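Local coordinates for UPF0045 protein MJ1052 (PDB 2EPI) that is of unknown function but may bind thiamine or a related small molecule, like other thiamine-binding-type proteins, at residues 50-64 with 76-90. Sequence-based numbering, arbitrary orientation.
Sequences EGDLDEILKAFKEAH and SSLKIDERKDKENTI
Phe60 lays one face of its ring on Leu78: Leu78 CB sits 3.6 Å from the ring centroid, only 10° off the normal, a CH-pi contact. With CG anti to the backbone N (chi1 173°), the phenyl group reaches from helix 53-64 to the strand, where a flat, wide side chain can cover Leu78 and still bring its CE1 within 3.8 Å of Ser76 CB. Leu78 forks beyond CB. Its CD2 meets Leu57 CD2 at 3.6 Å, the two side chains crossing nearly at right angles, while CD1 turns to Ile56 CG2. Farther along, Ile80 CD1 touches both Leu53 CD1 and Ile56 CG2, each 4.1 Å away; branched aliphatic groups suit this buried layer because their methyls can serve several neighbours. Helix and strand run antiparallel, at 167°, in an alpha+beta sandwich of ferredoxin-like topology, with helices 23-33 and 53-68 on one face of the four-stranded antiparallel sheet. Strand 73-83 is at the sheet's edge within its own chain, and residues 76-83 pair antiparallel with a strand of the second subunit. Polar pairs flank the apolar layer. At one end His64 ND1 and Ser76 OG share a short hydrogen bond of 2.6 Å in the imidazole plane, a small hydroxyl fitting beside the ring edge. At the other, Glu50 is long enough, when extended alongside Thr89, for its OE1 to accept a nearly straight bond from Ile90 N, 2.8 Å away. Thr89 OG1 caps helix 90-96 through Arg92 N, and Glu50 OE2 forms a salt bridge with Lys39.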
loop_
_atom_site.group_PDB
_atom_site.type_symbol
_atom_site.label_atom_id
_atom_site.label_comp_id
_atom_site.label_asym_id
_atom_site.label_seq_id
_atom_site.Cartn_x
_atom_site.Cartn_y
_atom_site.Cartn_z
ATOM N N GLU A 50 7.682 -9.356 -12.697
ATOM C CA GLU A 50 8.792 -8.736 -13.406
ATOM C C GLU A 50 8.477 -8.819 -14.894
ATOM O O GLU A 50 8.157 -9.890 -15.408
ATOM C CB GLU A 50 10.108 -9.470 -13.133
ATOM C CG GLU A 50 11.282 -8.895 -13.934
ATOM C CD GLU A 50 12.503 -9.803 -13.941
ATOM O OE1 GLU A 50 12.986 -10.167 -12.851
ATOM O OE2 GLU A 50 12.984 -10.149 -15.043
ATOM N N GLY A 51 8.562 -7.686 -15.581
ATOM C CA GLY A 51 8.276 -7.674 -17.004
ATOM C C GLY A 51 7.930 -6.290 -17.506
ATOM O O GLY A 51 8.138 -5.303 -16.805
ATOM N N ASP A 52 7.399 -6.223 -18.725
ATOM C CA ASP A 52 7.023 -4.958 -19.343
ATOM C C ASP A 52 5.917 -4.248 -18.563
ATOM O O ASP A 52 4.949 -4.876 -18.131
ATOM C CB ASP A 52 6.558 -5.195 -20.780
ATOM C CG ASP A 52 6.109 -3.918 -21.458
ATOM O OD1 ASP A 52 6.978 -3.073 -21.774
ATOM O OD2 ASP A 52 4.885 -3.753 -21.660
ATOM N N LEU A 53 6.055 -2.934 -18.404
ATOM C CA LEU A 53 5.073 -2.152 -17.654
ATOM C C LEU A 53 3.653 -2.276 -18.193
ATOM O O LEU A 53 2.709 -2.438 -17.424
ATOM C CB LEU A 53 5.483 -0.676 -17.611
ATOM C CG LEU A 53 4.536 0.285 -16.879
ATOM C CD1 LEU A 53 4.252 -0.215 -15.469
ATOM C CD2 LEU A 53 5.167 1.668 -16.831
ATOM N N ASP A 54 3.492 -2.201 -19.511
ATOM C CA ASP A 54 2.160 -2.308 -20.082
ATOM C C ASP A 54 1.561 -3.693 -19.856
ATOM O O ASP A 54 0.365 -3.820 -19.601
ATOM C CB ASP A 54 2.182 -1.980 -21.578
ATOM C CG ASP A 54 2.529 -0.531 -21.846
ATOM O OD1 ASP A 54 2.072 0.337 -21.074
ATOM O OD2 ASP A 54 3.250 -0.258 -22.832
ATOM N N GLU A 55 2.386 -4.730 -19.941
ATOM C CA GLU A 55 1.883 -6.080 -19.725
ATOM C C GLU A 55 1.437 -6.250 -18.275
ATOM O O GLU A 55 0.434 -6.910 -18.001
ATOM C CB GLU A 55 2.949 -7.119 -20.079
ATOM C CG GLU A 55 3.261 -7.172 -21.573
ATOM C CD GLU A 55 2.011 -7.377 -22.415
ATOM O OE1 GLU A 55 1.349 -8.423 -22.251
ATOM O OE2 GLU A 55 1.686 -6.493 -23.239
ATOM N N ILE A 56 2.177 -5.650 -17.351
ATOM C CA ILE A 56 1.828 -5.749 -15.936
ATOM C C ILE A 56 0.524 -5.007 -15.665
ATOM O O ILE A 56 -0.306 -5.468 -14.881
ATOM C CB ILE A 56 2.965 -5.195 -15.041
ATOM C CG1 ILE A 56 4.106 -6.219 -14.993
ATOM C CG2 ILE A 56 2.445 -4.904 -13.626
ATOM C CD1 ILE A 56 5.320 -5.771 -14.208
ATOM N N LEU A 57 0.339 -3.865 -16.321
ATOM C CA LEU A 57 -0.888 -3.092 -16.147
ATOM C C LEU A 57 -2.087 -3.885 -16.664
ATOM O O LEU A 57 -3.141 -3.918 -16.027
ATOM C CB LEU A 57 -0.777 -1.751 -16.880
ATOM C CG LEU A 57 0.200 -0.769 -16.232
ATOM C CD1 LEU A 57 0.483 0.384 -17.178
ATOM C CD2 LEU A 57 -0.378 -0.268 -14.921
ATOM N N LYS A 58 -1.923 -4.527 -17.819
ATOM C CA LYS A 58 -2.998 -5.326 -18.399
ATOM C C LYS A 58 -3.281 -6.533 -17.507
ATOM O O LYS A 58 -4.435 -6.899 -17.290
ATOM C CB LYS A 58 -2.616 -5.842 -19.789
ATOM C CG LYS A 58 -2.335 -4.786 -20.845
ATOM C CD LYS A 58 -1.891 -5.480 -22.130
ATOM C CE LYS A 58 -1.353 -4.509 -23.160
ATOM N NZ LYS A 58 -0.799 -5.256 -24.332
ATOM N N ALA A 59 -2.218 -7.162 -17.014
ATOM C CA ALA A 59 -2.358 -8.333 -16.156
ATOM C C ALA A 59 -3.047 -7.933 -14.862
ATOM O O ALA A 59 -3.890 -8.663 -14.344
ATOM C CB ALA A 59 -0.985 -8.941 -15.855
ATOM N N PHE A 60 -2.682 -6.766 -14.347
ATOM C CA PHE A 60 -3.272 -6.261 -13.118
ATOM C C PHE A 60 -4.772 -6.072 -13.318
ATOM O O PHE A 60 -5.582 -6.534 -12.514
ATOM C CB PHE A 60 -2.629 -4.926 -12.741
ATOM C CG PHE A 60 -3.288 -4.240 -11.581
ATOM C CD1 PHE A 60 -3.274 -4.812 -10.313
ATOM C CD2 PHE A 60 -3.910 -3.005 -11.751
ATOM C CE1 PHE A 60 -3.861 -4.172 -9.229
ATOM C CE2 PHE A 60 -4.505 -2.353 -10.665
ATOM C CZ PHE A 60 -4.477 -2.939 -9.404
ATOM N N LYS A 61 -5.145 -5.402 -14.404
ATOM C CA LYS A 61 -6.558 -5.172 -14.667
ATOM C C LYS A 61 -7.330 -6.477 -14.802
ATOM O O LYS A 61 -8.427 -6.619 -14.256
ATOM C CB LYS A 61 -6.743 -4.342 -15.936
ATOM C CG LYS A 61 -8.193 -3.984 -16.205
ATOM C CD LYS A 61 -8.361 -3.307 -17.553
ATOM C CE LYS A 61 -9.825 -2.998 -17.823
ATOM N NZ LYS A 61 -10.029 -2.447 -19.192
ATOM N N GLU A 62 -6.768 -7.438 -15.525
ATOM C CA GLU A 62 -7.473 -8.698 -15.708
ATOM C C GLU A 62 -7.617 -9.468 -14.402
ATOM O O GLU A 62 -8.671 -10.049 -14.134
ATOM C CB GLU A 62 -6.781 -9.566 -16.769
ATOM C CG GLU A 62 -7.422 -10.943 -16.925
ATOM C CD GLU A 62 -6.937 -11.712 -18.142
ATOM O OE1 GLU A 62 -5.854 -11.394 -18.672
ATOM O OE2 GLU A 62 -7.643 -12.657 -18.560
ATOM N N ALA A 63 -6.567 -9.466 -13.584
ATOM C CA ALA A 63 -6.600 -10.176 -12.307
ATOM C C ALA A 63 -7.678 -9.581 -11.412
ATOM O O ALA A 63 -8.481 -10.300 -10.820
ATOM C CB ALA A 63 -5.242 -10.083 -11.622
ATOM N N HIS A 64 -7.681 -8.257 -11.312
ATOM C CA HIS A 64 -8.675 -7.551 -10.511
ATOM C C HIS A 64 -10.079 -7.899 -11.016
ATOM O O HIS A 64 -10.958 -8.271 -10.237
ATOM C CB HIS A 64 -8.436 -6.044 -10.627
ATOM C CG HIS A 64 -9.567 -5.202 -10.119
ATOM N ND1 HIS A 64 -9.785 -4.973 -8.777
ATOM C CD2 HIS A 64 -10.539 -4.530 -10.778
ATOM C CE1 HIS A 64 -10.843 -4.194 -8.633
ATOM N NE2 HIS A 64 -11.319 -3.911 -9.832
ATOM N N SER A 76 -7.942 -3.801 -5.079
ATOM C CA SER A 76 -6.694 -4.316 -5.648
ATOM C C SER A 76 -5.565 -3.302 -5.602
ATOM O O SER A 76 -5.775 -2.111 -5.855
ATOM C CB SER A 76 -6.939 -4.765 -7.089
ATOM O OG SER A 76 -7.907 -5.797 -7.124
ATOM N N SER A 77 -4.361 -3.777 -5.289
ATOM C CA SER A 77 -3.203 -2.899 -5.178
ATOM C C SER A 77 -2.082 -3.281 -6.140
ATOM O O SER A 77 -1.746 -4.460 -6.279
ATOM C CB SER A 77 -2.657 -2.933 -3.740
ATOM O OG SER A 77 -3.652 -2.575 -2.784
ATOM N N LEU A 78 -1.512 -2.274 -6.801
ATOM C CA LEU A 78 -0.404 -2.461 -7.728
ATOM C C LEU A 78 0.706 -1.496 -7.332
ATOM O O LEU A 78 0.467 -0.299 -7.167
ATOM C CB LEU A 78 -0.833 -2.160 -9.174
ATOM C CG LEU A 78 0.288 -2.072 -10.228
ATOM C CD1 LEU A 78 0.994 -3.420 -10.372
ATOM C CD2 LEU A 78 -0.303 -1.643 -11.571
ATOM N N LYS A 79 1.913 -2.014 -7.148
ATOM C CA LYS A 79 3.035 -1.153 -6.804
ATOM C C LYS A 79 4.106 -1.387 -7.853
ATOM O O LYS A 79 4.456 -2.528 -8.134
ATOM C CB LYS A 79 3.576 -1.490 -5.416
ATOM C CG LYS A 79 4.723 -0.590 -4.991
ATOM C CD LYS A 79 5.163 -0.881 -3.566
ATOM C CE LYS A 79 4.092 -0.506 -2.557
ATOM N NZ LYS A 79 4.493 -0.918 -1.178
ATOM N N ILE A 80 4.606 -0.304 -8.439
ATOM C CA ILE A 80 5.634 -0.391 -9.468
ATOM C C ILE A 80 6.932 0.212 -8.966
ATOM O O ILE A 80 6.929 1.276 -8.352
ATOM C CB ILE A 80 5.229 0.387 -10.744
ATOM C CG1 ILE A 80 3.923 -0.170 -11.310
ATOM C CG2 ILE A 80 6.344 0.303 -11.778
ATOM C CD1 ILE A 80 3.962 -1.637 -11.627
ATOM N N ASP A 81 8.036 -0.476 -9.231
ATOM C CA ASP A 81 9.357 0.002 -8.835
ATOM C C ASP A 81 10.170 0.013 -10.122
ATOM O O ASP A 81 10.505 -1.043 -10.657
ATOM C CB ASP A 81 9.997 -0.956 -7.827
ATOM C CG ASP A 81 11.269 -0.396 -7.206
ATOM O OD1 ASP A 81 11.955 0.416 -7.863
ATOM O OD2 ASP A 81 11.589 -0.777 -6.059
ATOM N N GLU A 82 10.472 1.204 -10.628
ATOM C CA GLU A 82 11.230 1.323 -11.868
ATOM C C GLU A 82 12.409 2.275 -11.739
ATOM O O GLU A 82 12.288 3.356 -11.167
ATOM C CB GLU A 82 10.312 1.797 -13.004
ATOM C CG GLU A 82 11.052 2.188 -14.286
ATOM C CD GLU A 82 10.117 2.468 -15.447
ATOM O OE1 GLU A 82 8.993 2.951 -15.201
ATOM O OE2 GLU A 82 10.512 2.217 -16.610
ATOM N N ARG A 83 13.552 1.862 -12.273
ATOM C CA ARG A 83 14.744 2.698 -12.234
ATOM C C ARG A 83 15.399 2.670 -13.609
ATOM O O ARG A 83 15.219 1.719 -14.374
ATOM C CB ARG A 83 15.714 2.209 -11.150
ATOM C CG ARG A 83 16.303 0.828 -11.380
ATOM C CD ARG A 83 17.064 0.355 -10.148
ATOM N NE ARG A 83 18.130 1.275 -9.755
ATOM C CZ ARG A 83 18.861 1.139 -8.652
ATOM N NH1 ARG A 83 18.640 0.120 -7.831
ATOM N NH2 ARG A 83 19.814 2.018 -8.367
ATOM N N LYS A 84 16.150 3.720 -13.927
ATOM C CA LYS A 84 16.805 3.819 -15.227
ATOM C C LYS A 84 18.321 3.654 -15.151
ATOM O O LYS A 84 18.984 3.502 -16.177
ATOM C CB LYS A 84 16.469 5.171 -15.864
ATOM C CG LYS A 84 17.093 6.352 -15.136
ATOM C CD LYS A 84 16.164 7.555 -15.088
ATOM C CE LYS A 84 15.899 8.139 -16.459
ATOM N NZ LYS A 84 15.077 9.373 -16.343
ATOM N N ASP A 85 18.868 3.674 -13.938
ATOM C CA ASP A 85 20.310 3.546 -13.752
ATOM C C ASP A 85 20.777 2.099 -13.628
ATOM O O ASP A 85 21.969 1.818 -13.737
ATOM C CB ASP A 85 20.752 4.331 -12.515
ATOM C CG ASP A 85 20.204 3.746 -11.227
ATOM O OD1 ASP A 85 18.968 3.598 -11.117
ATOM O OD2 ASP A 85 21.011 3.434 -10.325
ATOM N N LYS A 86 19.842 1.186 -13.392
ATOM C CA LYS A 86 20.179 -0.226 -13.254
ATOM C C LYS A 86 19.072 -1.122 -13.794
ATOM O O LYS A 86 17.958 -0.671 -14.055
ATOM C CB LYS A 86 20.444 -0.577 -11.788
ATOM C CG LYS A 86 21.633 0.141 -11.173
ATOM C CD LYS A 86 21.811 -0.245 -9.714
ATOM C CE LYS A 86 22.959 0.514 -9.072
ATOM N NZ LYS A 86 23.087 0.192 -7.624
ATOM N N GLU A 87 19.396 -2.400 -13.955
ATOM C CA GLU A 87 18.456 -3.388 -14.463
ATOM C C GLU A 87 17.289 -3.557 -13.494
ATOM O O GLU A 87 17.480 -3.579 -12.280
ATOM C CB GLU A 87 19.182 -4.718 -14.658
ATOM C CG GLU A 87 18.388 -5.781 -15.381
ATOM C CD GLU A 87 19.262 -6.944 -15.816
ATOM O OE1 GLU A 87 19.881 -7.586 -14.940
ATOM O OE2 GLU A 87 19.332 -7.212 -17.036
ATOM N N ASN A 88 16.081 -3.670 -14.039
ATOM C CA ASN A 88 14.870 -3.825 -13.231
ATOM C C ASN A 88 14.445 -5.287 -13.140
ATOM O O ASN A 88 13.463 -5.689 -13.758
ATOM C CB ASN A 88 13.727 -3.006 -13.846
ATOM C CG ASN A 88 13.972 -1.510 -13.767
ATOM O OD1 ASN A 88 13.896 -0.913 -12.692
ATOM N ND2 ASN A 88 14.280 -0.897 -14.907
ATOM N N THR A 89 15.179 -6.082 -12.369
ATOM C CA THR A 89 14.839 -7.494 -12.230
ATOM C C THR A 89 14.739 -7.916 -10.774
ATOM O O THR A 89 15.316 -7.285 -9.888
ATOM C CB THR A 89 15.886 -8.402 -12.904
ATOM O OG1 THR A 89 17.146 -8.251 -12.236
ATOM C CG2 THR A 89 16.047 -8.032 -14.367
ATOM N N ILE A 90 14.000 -8.993 -10.542
ATOM C CA ILE A 90 13.822 -9.541 -9.206
ATOM C C ILE A 90 15.182 -10.042 -8.732
ATOM O O ILE A 90 15.550 -9.884 -7.570
ATOM C CB ILE A 90 12.820 -10.713 -9.239
ATOM C CG1 ILE A 90 11.425 -10.186 -9.600
ATOM C CG2 ILE A 90 12.805 -11.437 -7.897
ATOM C CD1 ILE A 90 10.378 -11.278 -9.749
#